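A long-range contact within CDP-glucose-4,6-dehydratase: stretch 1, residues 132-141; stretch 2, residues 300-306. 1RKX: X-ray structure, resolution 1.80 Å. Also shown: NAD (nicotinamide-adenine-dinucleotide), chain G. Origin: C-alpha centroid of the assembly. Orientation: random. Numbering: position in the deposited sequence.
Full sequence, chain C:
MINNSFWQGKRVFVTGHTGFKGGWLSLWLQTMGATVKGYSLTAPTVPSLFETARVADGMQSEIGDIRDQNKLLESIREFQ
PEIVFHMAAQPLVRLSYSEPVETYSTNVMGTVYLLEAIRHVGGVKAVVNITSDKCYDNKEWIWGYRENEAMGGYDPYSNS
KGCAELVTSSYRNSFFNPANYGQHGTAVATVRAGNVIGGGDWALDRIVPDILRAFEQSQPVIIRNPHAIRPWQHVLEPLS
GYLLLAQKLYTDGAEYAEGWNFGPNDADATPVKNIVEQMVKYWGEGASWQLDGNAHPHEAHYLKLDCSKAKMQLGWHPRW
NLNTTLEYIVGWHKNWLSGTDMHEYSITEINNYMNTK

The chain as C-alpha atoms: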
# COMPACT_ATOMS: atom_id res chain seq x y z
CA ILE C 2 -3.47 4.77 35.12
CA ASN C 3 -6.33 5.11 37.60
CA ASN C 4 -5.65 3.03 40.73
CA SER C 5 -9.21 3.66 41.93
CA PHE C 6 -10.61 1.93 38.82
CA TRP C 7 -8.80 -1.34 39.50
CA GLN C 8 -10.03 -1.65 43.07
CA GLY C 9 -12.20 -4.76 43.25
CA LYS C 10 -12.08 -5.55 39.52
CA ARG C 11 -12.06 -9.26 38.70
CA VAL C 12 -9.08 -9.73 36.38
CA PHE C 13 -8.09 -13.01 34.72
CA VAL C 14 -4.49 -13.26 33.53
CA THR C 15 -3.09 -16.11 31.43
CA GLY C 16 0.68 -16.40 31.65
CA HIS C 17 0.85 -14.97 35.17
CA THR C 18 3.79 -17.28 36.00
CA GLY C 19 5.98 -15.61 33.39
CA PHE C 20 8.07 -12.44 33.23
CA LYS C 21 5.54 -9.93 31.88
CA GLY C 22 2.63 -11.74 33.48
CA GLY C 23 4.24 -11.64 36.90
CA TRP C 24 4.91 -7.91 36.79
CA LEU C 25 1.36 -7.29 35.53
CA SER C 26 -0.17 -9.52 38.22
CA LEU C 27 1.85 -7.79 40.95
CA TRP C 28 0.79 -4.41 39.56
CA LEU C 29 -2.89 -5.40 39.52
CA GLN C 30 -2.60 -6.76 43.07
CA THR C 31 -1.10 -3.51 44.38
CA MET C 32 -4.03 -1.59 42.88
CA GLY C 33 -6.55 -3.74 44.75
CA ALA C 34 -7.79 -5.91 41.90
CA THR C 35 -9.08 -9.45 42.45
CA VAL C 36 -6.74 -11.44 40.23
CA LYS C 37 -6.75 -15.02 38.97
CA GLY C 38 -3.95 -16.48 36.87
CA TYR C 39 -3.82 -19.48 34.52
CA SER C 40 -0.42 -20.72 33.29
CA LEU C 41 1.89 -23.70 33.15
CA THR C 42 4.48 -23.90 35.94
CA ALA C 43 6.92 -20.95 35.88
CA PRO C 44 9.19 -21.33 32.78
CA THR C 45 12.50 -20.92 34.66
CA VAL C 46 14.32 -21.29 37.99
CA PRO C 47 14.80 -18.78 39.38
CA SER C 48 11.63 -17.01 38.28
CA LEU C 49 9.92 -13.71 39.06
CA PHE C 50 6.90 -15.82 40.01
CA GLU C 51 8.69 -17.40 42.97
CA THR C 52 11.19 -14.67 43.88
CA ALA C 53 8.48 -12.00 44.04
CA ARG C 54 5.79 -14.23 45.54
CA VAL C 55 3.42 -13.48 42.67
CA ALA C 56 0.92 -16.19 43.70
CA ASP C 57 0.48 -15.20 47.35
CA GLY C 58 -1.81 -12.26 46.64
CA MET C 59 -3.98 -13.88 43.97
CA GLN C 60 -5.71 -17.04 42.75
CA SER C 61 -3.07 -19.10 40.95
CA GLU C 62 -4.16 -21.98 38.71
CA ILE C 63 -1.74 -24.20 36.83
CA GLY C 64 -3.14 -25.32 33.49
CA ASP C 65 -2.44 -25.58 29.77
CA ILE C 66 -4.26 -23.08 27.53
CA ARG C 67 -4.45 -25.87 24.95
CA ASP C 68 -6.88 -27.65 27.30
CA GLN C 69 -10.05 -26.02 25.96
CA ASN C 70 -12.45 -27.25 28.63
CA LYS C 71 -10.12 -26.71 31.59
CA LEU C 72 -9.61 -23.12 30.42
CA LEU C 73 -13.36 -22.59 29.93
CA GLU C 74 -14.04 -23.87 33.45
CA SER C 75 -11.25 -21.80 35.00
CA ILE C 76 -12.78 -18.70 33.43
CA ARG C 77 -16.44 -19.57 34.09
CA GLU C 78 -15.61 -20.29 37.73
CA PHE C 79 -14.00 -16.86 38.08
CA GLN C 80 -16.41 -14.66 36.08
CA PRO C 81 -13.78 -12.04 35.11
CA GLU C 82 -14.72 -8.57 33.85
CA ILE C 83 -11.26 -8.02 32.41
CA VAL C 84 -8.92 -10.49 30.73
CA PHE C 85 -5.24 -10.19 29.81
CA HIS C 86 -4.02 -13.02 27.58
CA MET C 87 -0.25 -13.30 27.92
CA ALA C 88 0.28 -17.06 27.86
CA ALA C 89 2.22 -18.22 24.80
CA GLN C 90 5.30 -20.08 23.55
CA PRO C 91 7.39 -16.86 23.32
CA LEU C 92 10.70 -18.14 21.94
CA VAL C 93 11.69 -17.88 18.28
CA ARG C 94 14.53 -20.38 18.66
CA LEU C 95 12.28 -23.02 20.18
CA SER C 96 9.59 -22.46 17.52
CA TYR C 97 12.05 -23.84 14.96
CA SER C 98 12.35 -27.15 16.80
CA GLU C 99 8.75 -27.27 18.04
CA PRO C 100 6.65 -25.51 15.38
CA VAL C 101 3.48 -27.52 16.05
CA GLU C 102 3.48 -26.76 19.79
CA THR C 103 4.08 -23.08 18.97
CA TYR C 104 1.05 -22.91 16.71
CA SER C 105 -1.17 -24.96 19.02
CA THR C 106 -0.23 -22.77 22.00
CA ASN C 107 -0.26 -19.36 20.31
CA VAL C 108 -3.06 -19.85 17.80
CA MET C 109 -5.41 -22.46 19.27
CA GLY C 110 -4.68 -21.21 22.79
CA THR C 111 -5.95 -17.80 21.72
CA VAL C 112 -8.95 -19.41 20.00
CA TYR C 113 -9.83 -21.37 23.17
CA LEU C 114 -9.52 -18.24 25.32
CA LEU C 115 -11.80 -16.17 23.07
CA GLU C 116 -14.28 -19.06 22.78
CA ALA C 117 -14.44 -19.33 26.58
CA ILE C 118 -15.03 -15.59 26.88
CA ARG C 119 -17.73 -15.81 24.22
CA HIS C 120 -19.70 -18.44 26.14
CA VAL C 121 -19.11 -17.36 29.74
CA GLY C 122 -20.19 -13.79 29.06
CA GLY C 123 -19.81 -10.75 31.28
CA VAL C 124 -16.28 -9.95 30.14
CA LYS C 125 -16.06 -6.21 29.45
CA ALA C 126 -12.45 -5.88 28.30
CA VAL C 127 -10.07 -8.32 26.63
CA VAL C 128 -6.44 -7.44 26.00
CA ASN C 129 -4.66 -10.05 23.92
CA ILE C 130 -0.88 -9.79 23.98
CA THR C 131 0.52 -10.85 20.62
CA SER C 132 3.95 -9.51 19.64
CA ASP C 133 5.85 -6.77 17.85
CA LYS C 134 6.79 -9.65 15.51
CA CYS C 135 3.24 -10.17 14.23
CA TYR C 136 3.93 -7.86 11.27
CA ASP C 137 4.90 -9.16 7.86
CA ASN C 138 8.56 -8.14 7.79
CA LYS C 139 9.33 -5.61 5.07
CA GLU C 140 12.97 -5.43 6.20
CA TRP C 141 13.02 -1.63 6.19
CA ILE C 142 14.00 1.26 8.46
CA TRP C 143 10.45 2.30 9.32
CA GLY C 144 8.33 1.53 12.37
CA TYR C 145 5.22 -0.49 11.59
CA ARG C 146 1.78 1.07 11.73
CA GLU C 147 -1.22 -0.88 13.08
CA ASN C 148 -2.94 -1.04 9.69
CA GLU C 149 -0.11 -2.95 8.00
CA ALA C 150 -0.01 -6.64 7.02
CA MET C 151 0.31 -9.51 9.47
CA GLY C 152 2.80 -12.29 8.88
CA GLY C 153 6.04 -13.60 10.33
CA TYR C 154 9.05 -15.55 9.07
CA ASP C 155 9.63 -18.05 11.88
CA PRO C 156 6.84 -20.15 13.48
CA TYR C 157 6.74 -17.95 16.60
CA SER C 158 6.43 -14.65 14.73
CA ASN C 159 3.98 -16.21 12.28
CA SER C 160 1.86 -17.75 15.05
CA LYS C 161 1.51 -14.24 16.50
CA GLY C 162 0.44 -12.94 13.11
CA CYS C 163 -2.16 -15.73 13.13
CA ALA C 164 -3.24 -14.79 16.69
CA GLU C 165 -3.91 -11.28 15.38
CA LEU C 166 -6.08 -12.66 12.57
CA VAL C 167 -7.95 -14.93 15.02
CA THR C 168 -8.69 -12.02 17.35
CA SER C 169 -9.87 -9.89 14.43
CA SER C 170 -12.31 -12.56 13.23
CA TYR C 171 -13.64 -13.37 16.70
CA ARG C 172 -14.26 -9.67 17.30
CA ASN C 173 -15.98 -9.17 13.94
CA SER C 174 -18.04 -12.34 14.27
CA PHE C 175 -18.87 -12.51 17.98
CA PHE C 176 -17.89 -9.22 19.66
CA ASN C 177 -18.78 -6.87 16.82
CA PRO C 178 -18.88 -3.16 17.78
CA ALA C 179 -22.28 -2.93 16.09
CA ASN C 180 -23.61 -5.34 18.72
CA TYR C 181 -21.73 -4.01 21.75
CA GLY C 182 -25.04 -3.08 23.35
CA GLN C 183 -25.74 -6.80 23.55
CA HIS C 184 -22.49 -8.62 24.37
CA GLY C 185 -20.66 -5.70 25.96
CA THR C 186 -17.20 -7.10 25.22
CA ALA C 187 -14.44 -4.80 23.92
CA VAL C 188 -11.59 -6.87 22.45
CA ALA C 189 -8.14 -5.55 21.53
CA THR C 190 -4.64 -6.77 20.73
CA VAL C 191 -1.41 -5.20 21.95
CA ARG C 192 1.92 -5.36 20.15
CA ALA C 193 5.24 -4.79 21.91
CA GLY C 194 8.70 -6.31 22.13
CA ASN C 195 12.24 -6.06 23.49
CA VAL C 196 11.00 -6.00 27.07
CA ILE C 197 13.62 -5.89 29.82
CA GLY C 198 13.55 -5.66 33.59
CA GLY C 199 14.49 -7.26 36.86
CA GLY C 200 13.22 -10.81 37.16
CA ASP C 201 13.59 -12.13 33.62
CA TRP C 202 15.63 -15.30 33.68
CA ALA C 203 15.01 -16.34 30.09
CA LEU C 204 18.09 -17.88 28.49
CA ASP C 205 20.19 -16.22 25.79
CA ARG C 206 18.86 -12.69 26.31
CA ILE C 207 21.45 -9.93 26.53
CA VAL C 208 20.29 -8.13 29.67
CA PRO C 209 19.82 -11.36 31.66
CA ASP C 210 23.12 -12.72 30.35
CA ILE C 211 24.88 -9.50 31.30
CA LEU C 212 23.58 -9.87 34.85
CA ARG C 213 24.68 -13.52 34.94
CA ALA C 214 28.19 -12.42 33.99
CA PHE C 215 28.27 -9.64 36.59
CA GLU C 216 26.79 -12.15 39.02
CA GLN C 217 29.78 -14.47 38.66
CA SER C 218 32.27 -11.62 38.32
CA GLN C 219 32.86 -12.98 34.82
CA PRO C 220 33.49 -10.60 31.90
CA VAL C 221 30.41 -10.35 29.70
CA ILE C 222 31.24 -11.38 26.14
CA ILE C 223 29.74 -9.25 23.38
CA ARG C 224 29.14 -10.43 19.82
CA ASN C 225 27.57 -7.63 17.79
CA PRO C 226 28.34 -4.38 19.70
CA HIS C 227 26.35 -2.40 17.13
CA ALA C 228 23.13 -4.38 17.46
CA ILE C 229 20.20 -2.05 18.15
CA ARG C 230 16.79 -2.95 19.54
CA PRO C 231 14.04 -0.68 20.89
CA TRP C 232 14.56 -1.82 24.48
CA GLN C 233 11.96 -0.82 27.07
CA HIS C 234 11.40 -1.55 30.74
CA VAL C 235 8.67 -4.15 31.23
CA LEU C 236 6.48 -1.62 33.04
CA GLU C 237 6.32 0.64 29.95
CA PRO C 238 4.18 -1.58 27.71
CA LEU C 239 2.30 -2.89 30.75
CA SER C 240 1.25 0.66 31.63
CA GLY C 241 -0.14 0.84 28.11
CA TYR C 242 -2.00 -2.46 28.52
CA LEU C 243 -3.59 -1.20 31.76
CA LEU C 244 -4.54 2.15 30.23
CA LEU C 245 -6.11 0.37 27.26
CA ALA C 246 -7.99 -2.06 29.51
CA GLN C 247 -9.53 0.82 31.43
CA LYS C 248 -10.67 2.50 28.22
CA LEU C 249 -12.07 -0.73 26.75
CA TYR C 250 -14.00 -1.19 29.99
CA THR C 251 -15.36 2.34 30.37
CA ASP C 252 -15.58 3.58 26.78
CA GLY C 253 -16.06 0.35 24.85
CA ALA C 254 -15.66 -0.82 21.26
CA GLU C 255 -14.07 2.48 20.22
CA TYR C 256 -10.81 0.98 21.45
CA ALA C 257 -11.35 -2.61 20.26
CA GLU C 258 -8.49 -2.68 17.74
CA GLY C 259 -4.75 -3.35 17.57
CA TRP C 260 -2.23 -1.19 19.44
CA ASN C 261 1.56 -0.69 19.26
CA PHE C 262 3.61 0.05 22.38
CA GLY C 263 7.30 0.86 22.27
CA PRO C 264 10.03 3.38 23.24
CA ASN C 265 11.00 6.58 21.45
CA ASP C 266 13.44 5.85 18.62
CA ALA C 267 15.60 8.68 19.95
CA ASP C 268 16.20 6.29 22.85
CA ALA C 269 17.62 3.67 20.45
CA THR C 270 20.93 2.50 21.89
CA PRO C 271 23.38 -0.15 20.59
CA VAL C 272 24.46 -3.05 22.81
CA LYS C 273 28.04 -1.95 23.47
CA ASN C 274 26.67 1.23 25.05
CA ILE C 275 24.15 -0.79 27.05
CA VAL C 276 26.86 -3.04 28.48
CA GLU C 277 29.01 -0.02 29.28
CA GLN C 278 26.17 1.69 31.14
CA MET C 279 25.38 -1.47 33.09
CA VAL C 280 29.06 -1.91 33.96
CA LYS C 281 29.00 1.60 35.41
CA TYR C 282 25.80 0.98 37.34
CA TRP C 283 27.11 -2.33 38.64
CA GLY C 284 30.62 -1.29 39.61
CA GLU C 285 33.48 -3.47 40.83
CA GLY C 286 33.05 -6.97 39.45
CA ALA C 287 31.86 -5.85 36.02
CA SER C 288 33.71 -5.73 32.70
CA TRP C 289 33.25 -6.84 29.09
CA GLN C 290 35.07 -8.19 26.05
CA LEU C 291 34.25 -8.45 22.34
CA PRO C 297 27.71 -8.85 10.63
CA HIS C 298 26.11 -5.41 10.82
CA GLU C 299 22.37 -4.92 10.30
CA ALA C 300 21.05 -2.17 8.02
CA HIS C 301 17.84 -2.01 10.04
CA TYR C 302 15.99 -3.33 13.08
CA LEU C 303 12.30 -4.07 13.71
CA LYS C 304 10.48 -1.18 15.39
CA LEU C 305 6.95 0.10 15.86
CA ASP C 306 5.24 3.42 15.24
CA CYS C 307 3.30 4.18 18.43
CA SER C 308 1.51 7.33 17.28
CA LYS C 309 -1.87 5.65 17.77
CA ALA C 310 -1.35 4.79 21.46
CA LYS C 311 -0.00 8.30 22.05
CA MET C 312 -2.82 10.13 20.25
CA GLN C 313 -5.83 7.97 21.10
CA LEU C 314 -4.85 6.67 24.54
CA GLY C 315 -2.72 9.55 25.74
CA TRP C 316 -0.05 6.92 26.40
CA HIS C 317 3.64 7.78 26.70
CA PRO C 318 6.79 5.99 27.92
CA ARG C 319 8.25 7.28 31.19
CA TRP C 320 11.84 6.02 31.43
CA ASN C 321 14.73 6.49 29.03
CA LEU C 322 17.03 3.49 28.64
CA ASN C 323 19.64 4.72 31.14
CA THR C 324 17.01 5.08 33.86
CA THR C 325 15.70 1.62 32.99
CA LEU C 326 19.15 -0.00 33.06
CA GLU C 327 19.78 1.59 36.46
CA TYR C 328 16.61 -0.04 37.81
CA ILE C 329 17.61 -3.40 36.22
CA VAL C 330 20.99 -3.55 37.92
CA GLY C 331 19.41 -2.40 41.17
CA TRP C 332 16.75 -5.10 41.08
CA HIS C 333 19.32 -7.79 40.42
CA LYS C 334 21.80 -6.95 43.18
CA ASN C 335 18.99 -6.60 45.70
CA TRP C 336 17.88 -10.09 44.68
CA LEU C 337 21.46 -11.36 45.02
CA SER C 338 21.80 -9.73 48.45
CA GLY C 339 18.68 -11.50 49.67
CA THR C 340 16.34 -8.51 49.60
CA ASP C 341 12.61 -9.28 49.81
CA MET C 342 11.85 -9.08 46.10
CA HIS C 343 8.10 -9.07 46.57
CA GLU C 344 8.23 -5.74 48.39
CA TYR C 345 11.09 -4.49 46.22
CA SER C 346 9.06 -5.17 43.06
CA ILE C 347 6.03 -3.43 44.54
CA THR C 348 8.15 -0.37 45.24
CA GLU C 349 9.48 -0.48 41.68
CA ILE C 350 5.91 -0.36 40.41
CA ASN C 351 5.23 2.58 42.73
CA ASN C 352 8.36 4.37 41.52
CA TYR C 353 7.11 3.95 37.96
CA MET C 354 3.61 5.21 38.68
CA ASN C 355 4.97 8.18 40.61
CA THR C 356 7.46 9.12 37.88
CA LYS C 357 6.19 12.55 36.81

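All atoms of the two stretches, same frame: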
# COMPACT_ATOMS: atom_id res chain seq x y z
N SER C 132 2.51 -9.76 19.70
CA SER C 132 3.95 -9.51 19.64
C SER C 132 4.28 -8.42 18.64
O SER C 132 3.49 -8.14 17.75
CB SER C 132 4.70 -10.78 19.23
OG SER C 132 6.09 -10.53 19.07
N ASP C 133 5.44 -7.79 18.80
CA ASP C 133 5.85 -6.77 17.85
C ASP C 133 6.21 -7.51 16.55
O ASP C 133 6.25 -6.92 15.47
CB ASP C 133 7.06 -5.97 18.39
CG ASP C 133 8.28 -6.85 18.64
OD1 ASP C 133 8.11 -7.94 19.21
OD2 ASP C 133 9.40 -6.42 18.27
N LYS C 134 6.43 -8.82 16.67
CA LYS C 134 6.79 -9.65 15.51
C LYS C 134 5.60 -10.17 14.70
O LYS C 134 5.78 -11.00 13.81
CB LYS C 134 7.64 -10.85 15.97
CG LYS C 134 8.88 -10.47 16.76
CD LYS C 134 9.76 -9.51 15.97
CE LYS C 134 10.95 -9.04 16.80
NZ LYS C 134 11.87 -10.17 17.15
N CYS C 135 4.40 -9.70 14.98
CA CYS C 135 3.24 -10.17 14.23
C CYS C 135 3.19 -9.58 12.82
O CYS C 135 2.48 -10.09 11.95
CB CYS C 135 1.94 -9.82 14.96
SG CYS C 135 1.63 -8.06 15.05
N TYR C 136 3.94 -8.51 12.58
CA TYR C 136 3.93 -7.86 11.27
C TYR C 136 4.74 -8.55 10.20
O TYR C 136 5.85 -9.03 10.45
CB TYR C 136 4.44 -6.42 11.37
CG TYR C 136 3.59 -5.50 12.20
CD1 TYR C 136 3.94 -5.20 13.53
CD2 TYR C 136 2.45 -4.90 11.67
CE1 TYR C 136 3.16 -4.33 14.29
CE2 TYR C 136 1.67 -4.03 12.42
CZ TYR C 136 2.03 -3.75 13.73
OH TYR C 136 1.27 -2.88 14.48
N ASP C 137 4.19 -8.59 8.99
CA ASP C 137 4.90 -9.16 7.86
C ASP C 137 6.15 -8.29 7.77
O ASP C 137 6.04 -7.07 7.68
CB ASP C 137 4.04 -9.02 6.60
CG ASP C 137 4.78 -9.45 5.34
OD1 ASP C 137 5.58 -10.40 5.41
OD2 ASP C 137 4.54 -8.83 4.28
N ASN C 138 7.32 -8.90 7.80
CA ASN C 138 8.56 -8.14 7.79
C ASN C 138 8.99 -7.59 6.43
O ASN C 138 9.35 -8.35 5.53
CB ASN C 138 9.69 -8.98 8.39
CG ASN C 138 10.83 -8.12 8.89
OD1 ASN C 138 11.40 -7.32 8.15
ND2 ASN C 138 11.18 -8.28 10.17
N LYS C 139 8.95 -6.27 6.30
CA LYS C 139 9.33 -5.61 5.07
C LYS C 139 10.83 -5.32 5.03
O LYS C 139 11.34 -4.79 4.05
CB LYS C 139 8.54 -4.31 4.90
CG LYS C 139 7.03 -4.50 4.80
CD LYS C 139 6.67 -5.35 3.60
CE LYS C 139 5.17 -5.43 3.40
NZ LYS C 139 4.84 -6.31 2.23
N GLU C 140 11.53 -5.65 6.11
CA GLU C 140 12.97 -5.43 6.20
C GLU C 140 13.37 -4.00 5.84
O GLU C 140 14.26 -3.78 5.02
CB GLU C 140 13.70 -6.41 5.28
CG GLU C 140 13.70 -7.86 5.76
CD GLU C 140 14.58 -8.08 6.98
OE1 GLU C 140 14.26 -7.53 8.06
OE2 GLU C 140 15.60 -8.79 6.86
N TRP C 141 12.71 -3.03 6.46
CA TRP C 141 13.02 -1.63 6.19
C TRP C 141 13.27 -0.85 7.48
O TRP C 141 13.10 -1.37 8.59
CB TRP C 141 11.91 -0.96 5.37
CG TRP C 141 10.54 -1.03 5.98
CD1 TRP C 141 10.24 -1.17 7.31
CD2 TRP C 141 9.29 -0.88 5.30
NE1 TRP C 141 8.88 -1.10 7.49
CE2 TRP C 141 8.27 -0.93 6.28
CE3 TRP C 141 8.93 -0.70 3.95
CZ2 TRP C 141 6.91 -0.80 5.95
CZ3 TRP C 141 7.59 -0.58 3.63
CH2 TRP C 141 6.59 -0.63 4.63
N ALA C 300 21.44 -3.45 8.60
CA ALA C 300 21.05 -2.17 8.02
C ALA C 300 19.83 -1.59 8.74
O ALA C 300 19.63 -0.37 8.75
CB ALA C 300 20.74 -2.35 6.53
N HIS C 301 19.04 -2.46 9.34
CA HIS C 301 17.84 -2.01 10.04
C HIS C 301 17.43 -2.98 11.13
O HIS C 301 17.91 -4.11 11.21
CB HIS C 301 16.68 -1.89 9.05
CG HIS C 301 16.41 -3.16 8.31
ND1 HIS C 301 17.15 -3.57 7.22
CD2 HIS C 301 15.52 -4.16 8.55
CE1 HIS C 301 16.73 -4.76 6.82
NE2 HIS C 301 15.75 -5.14 7.61
N TYR C 302 16.52 -2.52 11.99
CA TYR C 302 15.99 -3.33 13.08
C TYR C 302 14.49 -3.08 13.17
O TYR C 302 14.01 -1.99 12.87
CB TYR C 302 16.68 -2.97 14.39
CG TYR C 302 16.67 -1.49 14.72
CD1 TYR C 302 15.61 -0.92 15.43
CD2 TYR C 302 17.71 -0.66 14.30
CE1 TYR C 302 15.59 0.44 15.72
CE2 TYR C 302 17.70 0.71 14.59
CZ TYR C 302 16.64 1.25 15.30
OH TYR C 302 16.63 2.59 15.59
N LEU C 303 13.76 -4.12 13.57
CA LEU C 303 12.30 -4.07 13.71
C LEU C 303 11.88 -3.08 14.79
O LEU C 303 12.34 -3.15 15.92
CB LEU C 303 11.79 -5.47 14.06
CG LEU C 303 10.30 -5.82 14.04
CD1 LEU C 303 9.51 -4.91 14.97
CD2 LEU C 303 9.78 -5.72 12.62
N LYS C 304 10.99 -2.16 14.43
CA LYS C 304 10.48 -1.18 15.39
C LYS C 304 9.03 -0.86 15.08
O LYS C 304 8.53 -1.17 13.99
CB LYS C 304 11.33 0.10 15.40
CG LYS C 304 11.25 0.93 14.15
CD LYS C 304 12.09 2.19 14.29
CE LYS C 304 11.99 3.05 13.04
NZ LYS C 304 12.76 4.31 13.18
N LEU C 305 8.35 -0.22 16.02
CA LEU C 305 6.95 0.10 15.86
C LEU C 305 6.66 1.59 15.93
O LEU C 305 7.35 2.34 16.63
CB LEU C 305 6.13 -0.60 16.95
CG LEU C 305 6.29 -2.11 17.13
CD1 LEU C 305 5.38 -2.59 18.26
CD2 LEU C 305 5.94 -2.82 15.84
N ASP C 306 5.65 2.03 15.20
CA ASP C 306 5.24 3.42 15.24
C ASP C 306 4.12 3.42 16.27
O ASP C 306 3.10 2.74 16.08
CB ASP C 306 4.69 3.86 13.89
CG ASP C 306 4.26 5.32 13.88
OD1 ASP C 306 3.53 5.73 14.80
OD2 ASP C 306 4.66 6.05 12.95
PA NAD G . 7.58 -15.91 29.69
O1A NAD G . 8.11 -17.16 29.09
O2A NAD G . 8.28 -15.40 30.90
O5B NAD G . 6.02 -16.07 30.05
C5B NAD G . 5.20 -16.94 29.23
C4B NAD G . 3.97 -17.42 30.01
O4B NAD G . 3.31 -18.27 29.05
C3B NAD G . 4.33 -18.31 31.19
O3B NAD G . 3.58 -17.82 32.33
C2B NAD G . 3.92 -19.68 30.71
O2B NAD G . 3.59 -20.60 31.78
C1B NAD G . 2.78 -19.35 29.77
N9A NAD G . 2.48 -20.43 28.85
C8A NAD G . 3.23 -20.86 27.78
N7A NAD G . 2.69 -21.89 27.13
C5A NAD G . 1.52 -22.14 27.83
C6A NAD G . 0.51 -23.11 27.64
N6A NAD G . 0.48 -24.02 26.69
N1A NAD G . -0.55 -23.10 28.51
C2A NAD G . -0.54 -22.15 29.51
N3A NAD G . 0.34 -21.21 29.78
C4A NAD G . 1.37 -21.25 28.89
O3 NAD G . 7.55 -14.82 28.57
PN NAD G . 7.11 -13.25 28.62
O1N NAD G . 8.33 -12.52 28.29
O2N NAD G . 6.59 -12.95 29.99
O5D NAD G . 6.06 -13.14 27.44
C5D NAD G . 4.72 -12.77 27.79
C4D NAD G . 3.88 -12.63 26.53
O4D NAD G . 4.47 -11.49 25.82
C3D NAD G . 3.89 -13.77 25.51
O3D NAD G . 2.62 -13.76 24.82
C2D NAD G . 5.03 -13.35 24.58
O2D NAD G . 4.89 -14.00 23.31
C1D NAD G . 4.80 -11.87 24.50
N1N NAD G . 5.99 -11.15 24.04
C2N NAD G . 7.10 -10.92 24.87
C3N NAD G . 8.26 -10.11 24.40
C7N NAD G . 9.36 -9.87 25.35
O7N NAD G . 10.31 -9.17 24.94
N7N NAD G . 9.38 -10.35 26.60
C4N NAD G . 8.29 -9.67 22.95
C5N NAD G . 7.05 -10.02 22.20
C6N NAD G . 6.02 -10.68 22.70
O HOH W 1 10.27 -3.88 18.09

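Two irregular segments, at least 160 residues apart in sequence wherever they touch, pack side by side and bury 446 Å² between them. Along stretch 2 the contact changes from polar to apolar, with alternate residues, His301, Leu303 and Leu305, directing their CA-to-CB bonds toward stretch 1, while Tyr302 and Lys304 between them point away.

Ala300 lies outside the contact, and the interface begins at His301. Its chi1 of 57° (p) brings the imidazole against stretch 1, where NE2 donates a hydrogen bond to Glu140 OE1 at 2.9 Å with an N-H...acceptor angle of 160°. The glutamate reaches this position by folding its side chain through two m rotamers. Its backbone, at phi/psi 51/50, is anchored by a hydrogen bond from Glu140 N to Asn138 OD1 at 2.6 Å. One face of the imidazole is covered by backbone, with Glu140 C and Trp141 N lying over it, so the flat ring serves both as a donor and as a packing surface. At its base, His301 CB approaches Trp141 O to 3.6 Å. The CA-to-CB bond of Trp141 points away from stretch 2, and its side chain comes no nearer than 5.8 Å (Trp141 CB to His301 CD2), so the contact is made by its backbone.

Tyr302 contributes little here, and its hydroxyl is hydrogen-bonded elsewhere in the structure. Leu303 has the largest covered area of any residue in the contact, 90 Å². Its branched side chain (chi1 t, chi2 m) meets three residues of stretch 1: CD1 lies 3.6 Å from Asp133 OD2, CD2 lies 3.8 Å from Asn138 ND2, and CG lies 4.2 Å from Lys134 CD, part of the aliphatic portion of the lysine. The carboxylate beside this leucine is not left without a polar partner: a water donates hydrogen bonds to Asp133 OD2 at 2.7 Å and to Leu303 O at 3.1 Å, linking the aspartate side chain to the opposing backbone.

Lys304 makes no contact with stretch 1; its NZ is hydrogen-bonded elsewhere in the structure. Leu305 closes the contact with mainly apolar packing: CD1 rests 3.8 Å from Asp133 CB, and CD2, which is also near Asp133, approaches Tyr136 CE1 to 3.5 Å, obliquely to the ring. Tyr136 suits this buried site because its ring offers carbon to the leucine while its OH is hydrogen-bonded elsewhere.

Asp133 thus touches both leucines. Its neighbour Ser132 borders the nicotinamide of NAD, with OG 3.3 Å from NAD C5N.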